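Local coordinates for protein diaminopimelate decarboxylase (Phaeodactylum tricornutum, PDB 7JPJ) that probably catalyses the decarboxylation of diaminopimelate to lysine, the last step of lysine biosynthesis, using pyridoxal 5'-phosphate as cofactor, at residues Gly52-Tyr57 against Glu273-Ile278; Ile200-Gly205 against Lys231-Gly236. All coordinates share one frame; numbering follows the deposited sequence.

Contact 1: residues Gly52-Tyr57 against Glu273-Ile278; sequences GLTVRY and ELQMEI
The guanidinium of Arg56 turns its edge, at NH1, to the face of the Glu277 carboxylate. NH1 forms the salt bridge at 2.7 Å from Glu277 OE2, and Glu277 OE1 lies in the guanidinium plane at the same edge, 2.8 Å from Arg56 NH1. Both carboxylate oxygens therefore gather on a single nitrogen, which stands above the carboxylate plane, with the two planes 67° apart. The second flat group is the amide of Gln275, which crosses Thr54 at about a right angle. A bend at chi2 (96°) swings its CD back toward the other strand. Gln275 NE2 then donates to Thr54 OG1 over 2.8 Å, with the hydroxyl 23° out of the amide plane. The other end of the amide, OE1, lies against Gly52, which has no side chain there.

Behind these polar groups the backbones run parallel and pair in register, Leu53 with Met276, Thr54 with Glu277 and Val55 with Ile278. Four backbone hydrogen bonds alternate between them, from Met276 N to Gly52 O at the start to Arg56 N to Ile278 O at the end.

Leu53, Val55, Met276 and Ile278 share the opposite face of the sheet from Thr54 and Glu277. There Leu53 CD1 packs obliquely on Met276 CE at 3.8 Å, and Val55 CG2 reaches Ile278 CD1 at 3.7 Å. Met276 continues onto Val259 and Phe263 of helix 252-270, while Arg56 also touches His77 and Asp79 of the next strand. Apolar side chains toward the helices and polar ones inward fit the TIM-like barrel of the pyridoxal-dependent decarboxylases, whose first and last strands join here to close the ring.

Contact 2: residues Ile200-Gly205 against Lys231-Gly236; sequences IHTHIG and KTMNLG
Ile200 starts the pairing with its backbone N bonded to Thr232 O at 3.1 Å, and its own O then accepts from Asn234 N at 2.8 Å. Its CG2 meets Met233 CE at 3.7 Å, the two side chains crossing at a slant on one face of the sheet.

His201 turns to the other face, side by side with Asn234. The imidazole and amide planes are stacked, 28° apart, and Asn234 ND2 sits 3.6 Å above the ring, displaced toward its rim. The first torsion carries CG out beside Asn234, anti to the backbone N, and chi2 of 7° then turns the ring. ND1 donates to Asn234 O at 3.2 Å, coming from 55° above that carbonyl's plane. The same oxygen accepts from Thr202 N at 2.8 Å, so two donors grip it. Thr202 CG2 rests on Leu235 CD2.

His203 brings the edge of its ring up to Gly236 CA, and its ND1 is hydrogen-bonded to Gly237 N just beyond. Asn234 OD1 takes the N-H of Gly236 in an Asx turn that shapes the chain leaving the strand, while Asn234 ND2 bonds to Glu279.

The two strands are the parallel pair of a beta-alpha-beta unit linked through helix 210-222. Strand 141-147 flanks strand 196-201, strand 275-278 flanks 232-234, and helix 252-270 packs on Met233 and Leu235.

How the contacts relate
Contact 1 and contact 2 lie 9 Å apart, centre to centre, on one parallel sheet curled into a barrel. Along the chain the order is 52-57, 200-205, 231-236, 273-278, so the barrel's opening and closing strands enclose the pair of contact 2. Strand 275-278 is the common neighbour: one edge takes 53-57, the other 232-234, probably through hydrogen bonds such as Glu277 N to Met233 O. Glu277 packs against Asn234 and so links their polar faces. Helix 252-270 backs both contacts. The C-terminal ends of these strands lead toward Lys60, predicted to carry the pyridoxal phosphate, which is not attached in this structure; the Lys60 side chain is about 6 Å from that of His203.

Contact 1: residues Gly52-Tyr57 against Glu273-Ile278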
loop_
_atom_site.group_PDB
_atom_site.type_symbol
_atom_site.label_atom_id
_atom_site.label_comp_id
_atom_site.label_asym_id
_atom_site.label_seq_id
_atom_site.Cartn_x
_atom_site.Cartn_y
_atom_site.Cartn_z
ATOM N N GLY A 52 -7.680 -27.218 -26.657
ATOM C CA GLY A 52 -8.593 -26.213 -26.144
ATOM C C GLY A 52 -7.979 -25.269 -25.129
ATOM O O GLY A 52 -7.180 -25.684 -24.282
ATOM N N LEU A 53 -8.360 -23.993 -25.196
ATOM C CA LEU A 53 -7.792 -22.953 -24.351
ATOM C C LEU A 53 -8.899 -22.113 -23.731
ATOM O O LEU A 53 -9.923 -21.849 -24.368
ATOM C CB LEU A 53 -6.845 -22.049 -25.154
ATOM C CG LEU A 53 -6.434 -20.716 -24.523
ATOM C CD1 LEU A 53 -5.394 -20.930 -23.430
ATOM C CD2 LEU A 53 -5.933 -19.738 -25.574
ATOM N N THR A 54 -8.686 -21.703 -22.481
ATOM C CA THR A 54 -9.529 -20.727 -21.804
ATOM C C THR A 54 -8.631 -19.685 -21.158
ATOM O O THR A 54 -7.689 -20.038 -20.442
ATOM C CB THR A 54 -10.416 -21.377 -20.738
ATOM O OG1 THR A 54 -11.163 -22.449 -21.322
ATOM C CG2 THR A 54 -11.381 -20.352 -20.154
ATOM N N VAL A 55 -8.919 -18.413 -21.407
ATOM C CA VAL A 55 -8.169 -17.309 -20.820
ATOM C C VAL A 55 -8.997 -16.719 -19.688
ATOM O O VAL A 55 -10.144 -16.303 -19.896
ATOM C CB VAL A 55 -7.830 -16.240 -21.869
ATOM C CG1 VAL A 55 -7.133 -15.058 -21.210
ATOM C CG2 VAL A 55 -6.970 -16.835 -22.968
ATOM N N ARG A 56 -8.420 -16.678 -18.490
ATOM C CA ARG A 56 -9.052 -16.077 -17.323
ATOM C C ARG A 56 -8.316 -14.797 -16.955
ATOM O O ARG A 56 -7.087 -14.796 -16.841
ATOM C CB ARG A 56 -9.050 -17.040 -16.135
ATOM C CG ARG A 56 -9.548 -18.435 -16.454
ATOM C CD ARG A 56 -10.048 -19.139 -15.202
ATOM N NE ARG A 56 -11.501 -19.254 -15.202
ATOM C CZ ARG A 56 -12.160 -20.392 -15.390
ATOM N NH1 ARG A 56 -11.496 -21.516 -15.588
ATOM N NH2 ARG A 56 -13.485 -20.408 -15.377
ATOM N N TYR A 57 -9.064 -13.715 -16.768
ATOM C CA TYR A 57 -8.477 -12.461 -16.315
ATOM C C TYR A 57 -8.371 -12.473 -14.795
ATOM O O TYR A 57 -9.374 -12.664 -14.100
ATOM C CB TYR A 57 -9.312 -11.271 -16.786
ATOM C CG TYR A 57 -8.890 -9.944 -16.187
ATOM C CD1 TYR A 57 -7.548 -9.591 -16.096
ATOM C CD2 TYR A 57 -9.834 -9.039 -15.723
ATOM C CE1 TYR A 57 -7.160 -8.380 -15.551
ATOM C CE2 TYR A 57 -9.456 -7.825 -15.182
ATOM C CZ TYR A 57 -8.119 -7.501 -15.097
ATOM O OH TYR A 57 -7.741 -6.294 -14.555
ATOM N N GLU A 273 -7.090 -35.940 -23.607
ATOM C CA GLU A 273 -6.871 -34.625 -24.198
ATOM C C GLU A 273 -7.447 -33.576 -23.252
ATOM O O GLU A 273 -8.667 -33.490 -23.079
ATOM C CB GLU A 273 -7.505 -34.551 -25.586
ATOM C CG GLU A 273 -6.971 -35.610 -26.545
ATOM C CD GLU A 273 -7.596 -35.537 -27.928
ATOM O OE1 GLU A 273 -8.406 -34.617 -28.175
ATOM O OE2 GLU A 273 -7.272 -36.402 -28.772
ATOM N N LEU A 274 -6.570 -32.787 -22.639
ATOM C CA LEU A 274 -6.945 -31.900 -21.546
ATOM C C LEU A 274 -7.138 -30.471 -22.036
ATOM O O LEU A 274 -6.373 -29.975 -22.867
ATOM C CB LEU A 274 -5.883 -31.914 -20.443
ATOM C CG LEU A 274 -5.628 -33.219 -19.686
ATOM C CD1 LEU A 274 -4.523 -33.021 -18.663
ATOM C CD2 LEU A 274 -6.896 -33.724 -19.019
ATOM N N GLN A 275 -8.166 -29.815 -21.502
ATOM C CA GLN A 275 -8.341 -28.385 -21.713
ATOM C C GLN A 275 -7.287 -27.609 -20.929
ATOM O O GLN A 275 -6.945 -27.969 -19.799
ATOM C CB GLN A 275 -9.742 -27.957 -21.278
ATOM C CG GLN A 275 -9.980 -26.459 -21.334
ATOM C CD GLN A 275 -10.656 -26.038 -22.620
ATOM O OE1 GLN A 275 -10.540 -26.718 -23.640
ATOM N NE2 GLN A 275 -11.354 -24.906 -22.587
ATOM N N MET A 276 -6.761 -26.544 -21.533
ATOM C CA MET A 276 -5.768 -25.696 -20.891
ATOM C C MET A 276 -6.390 -24.373 -20.458
ATOM O O MET A 276 -7.307 -23.855 -21.101
ATOM C CB MET A 276 -4.581 -25.414 -21.819
ATOM C CG MET A 276 -3.326 -24.970 -21.082
ATOM S SD MET A 276 -2.003 -24.351 -22.141
ATOM C CE MET A 276 -2.920 -23.822 -23.578
ATOM N N GLU A 277 -5.874 -23.829 -19.361
ATOM C CA GLU A 277 -6.300 -22.533 -18.853
ATOM C C GLU A 277 -5.082 -21.701 -18.490
ATOM O O GLU A 277 -4.078 -22.231 -18.007
ATOM C CB GLU A 277 -7.199 -22.671 -17.627
ATOM C CG GLU A 277 -8.551 -23.283 -17.915
ATOM C CD GLU A 277 -9.445 -23.287 -16.695
ATOM O OE1 GLU A 277 -8.987 -22.849 -15.618
ATOM O OE2 GLU A 277 -10.616 -23.711 -16.813
ATOM N N ILE A 278 -5.181 -20.396 -18.727
ATOM C CA ILE A 278 -4.151 -19.442 -18.346
ATOM C C ILE A 278 -4.817 -18.299 -17.594
ATOM O O ILE A 278 -5.950 -17.909 -17.892
ATOM C CB ILE A 278 -3.362 -18.920 -19.569
ATOM C CG1 ILE A 278 -4.287 -18.195 -20.551
ATOM C CG2 ILE A 278 -2.641 -20.066 -20.261
ATOM C CD1 ILE A 278 -3.560 -17.591 -21.732
#

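Contact 2: residues Ile200-Gly205 against Lys231-Gly236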
loop_
_atom_site.group_PDB
_atom_site.type_symbol
_atom_site.label_atom_id
_atom_site.label_comp_id
_atom_site.label_asym_id
_atom_site.label_seq_id
_atom_site.Cartn_x
_atom_site.Cartn_y
_atom_site.Cartn_z
ATOM N N ILE A 200 -7.065 -29.363 -12.260
ATOM C CA ILE A 200 -5.868 -29.113 -11.468
ATOM C C ILE A 200 -5.403 -27.692 -11.752
ATOM O O ILE A 200 -5.490 -27.218 -12.891
ATOM C CB ILE A 200 -4.755 -30.136 -11.781
ATOM C CG1 ILE A 200 -5.225 -31.555 -11.453
ATOM C CG2 ILE A 200 -3.486 -29.822 -11.003
ATOM C CD1 ILE A 200 -5.428 -31.806 -9.970
ATOM N N HIS A 201 -4.924 -27.009 -10.715
ATOM C CA HIS A 201 -4.491 -25.620 -10.808
ATOM C C HIS A 201 -3.058 -25.502 -10.312
ATOM O O HIS A 201 -2.729 -25.991 -9.227
ATOM C CB HIS A 201 -5.411 -24.705 -9.992
ATOM C CG HIS A 201 -5.190 -23.244 -10.238
ATOM N ND1 HIS A 201 -4.347 -22.772 -11.221
ATOM C CD2 HIS A 201 -5.706 -22.150 -9.629
ATOM C CE1 HIS A 201 -4.351 -21.450 -11.205
ATOM N NE2 HIS A 201 -5.170 -21.049 -10.249
ATOM N N THR A 202 -2.214 -24.854 -11.105
ATOM C CA THR A 202 -0.831 -24.599 -10.738
ATOM C C THR A 202 -0.505 -23.146 -11.057
ATOM O O THR A 202 -1.205 -22.487 -11.829
ATOM C CB THR A 202 0.129 -25.542 -11.480
ATOM O OG1 THR A 202 1.420 -25.500 -10.866
ATOM C CG2 THR A 202 0.268 -25.113 -12.925
ATOM N N HIS A 203 0.566 -22.643 -10.446
ATOM C CA HIS A 203 0.975 -21.259 -10.657
ATOM C C HIS A 203 2.425 -21.066 -10.233
ATOM O O HIS A 203 2.695 -20.498 -9.170
ATOM C CB HIS A 203 0.059 -20.305 -9.884
ATOM C CG HIS A 203 0.329 -18.854 -10.145
ATOM N ND1 HIS A 203 0.034 -18.245 -11.345
ATOM C CD2 HIS A 203 0.862 -17.890 -9.356
ATOM C CE1 HIS A 203 0.376 -16.970 -11.286
ATOM N NE2 HIS A 203 0.881 -16.730 -10.090
ATOM N N ILE A 204 3.363 -21.544 -11.050
ATOM C CA ILE A 204 4.782 -21.449 -10.721
ATOM C C ILE A 204 5.578 -20.989 -11.936
ATOM O O ILE A 204 6.807 -21.104 -11.960
ATOM C CB ILE A 204 5.328 -22.792 -10.199
ATOM C CG1 ILE A 204 5.190 -23.873 -11.274
ATOM C CG2 ILE A 204 4.630 -23.199 -8.910
ATOM C CD1 ILE A 204 6.105 -25.060 -11.066
ATOM N N GLY A 205 4.890 -20.469 -12.949
ATOM C CA GLY A 205 5.571 -20.017 -14.153
ATOM C C GLY A 205 6.118 -18.604 -14.004
ATOM O O GLY A 205 5.525 -17.748 -13.347
ATOM N N LYS A 231 -10.193 -33.002 -16.377
ATOM C CA LYS A 231 -10.286 -32.668 -17.788
ATOM C C LYS A 231 -9.696 -31.309 -18.130
ATOM O O LYS A 231 -9.631 -30.968 -19.316
ATOM C CB LYS A 231 -11.752 -32.709 -18.250
ATOM C CG LYS A 231 -12.395 -34.079 -18.100
ATOM C CD LYS A 231 -13.901 -34.013 -18.282
ATOM C CE LYS A 231 -14.516 -35.403 -18.293
ATOM N NZ LYS A 231 -15.363 -35.616 -19.499
ATOM N N THR A 232 -9.258 -30.533 -17.137
ATOM C CA THR A 232 -8.747 -29.187 -17.354
ATOM C C THR A 232 -7.486 -28.979 -16.530
ATOM O O THR A 232 -7.409 -29.411 -15.377
ATOM C CB THR A 232 -9.794 -28.126 -16.982
ATOM O OG1 THR A 232 -10.942 -28.271 -17.823
ATOM C CG2 THR A 232 -9.234 -26.731 -17.160
ATOM N N MET A 233 -6.500 -28.313 -17.130
ATOM C CA MET A 233 -5.257 -27.944 -16.463
ATOM C C MET A 233 -5.113 -26.428 -16.500
ATOM O O MET A 233 -5.030 -25.836 -17.582
ATOM C CB MET A 233 -4.060 -28.623 -17.131
ATOM C CG MET A 233 -2.698 -28.123 -16.666
ATOM S SD MET A 233 -2.067 -28.993 -15.219
ATOM C CE MET A 233 -2.469 -27.837 -13.913
ATOM N N ASN A 234 -5.089 -25.804 -15.321
ATOM C CA ASN A 234 -4.934 -24.358 -15.178
ATOM C C ASN A 234 -3.484 -24.062 -14.797
ATOM O O ASN A 234 -3.058 -24.361 -13.676
ATOM C CB ASN A 234 -5.907 -23.819 -14.130
ATOM C CG ASN A 234 -5.933 -22.295 -14.061
ATOM O OD1 ASN A 234 -4.968 -21.618 -14.415
ATOM N ND2 ASN A 234 -7.047 -21.754 -13.583
ATOM N N LEU A 235 -2.736 -23.463 -15.725
ATOM C CA LEU A 235 -1.318 -23.175 -15.535
ATOM C C LEU A 235 -1.052 -21.820 -14.893
ATOM O O LEU A 235 0.115 -21.468 -14.693
ATOM C CB LEU A 235 -0.581 -23.251 -16.874
ATOM C CG LEU A 235 -0.482 -24.639 -17.505
ATOM C CD1 LEU A 235 0.297 -24.582 -18.815
ATOM C CD2 LEU A 235 0.154 -25.622 -16.535
ATOM N N GLY A 236 -2.093 -21.051 -14.579
ATOM C CA GLY A 236 -1.917 -19.797 -13.872
ATOM C C GLY A 236 -1.419 -18.671 -14.764
ATOM O O GLY A 236 -1.527 -18.702 -15.993
#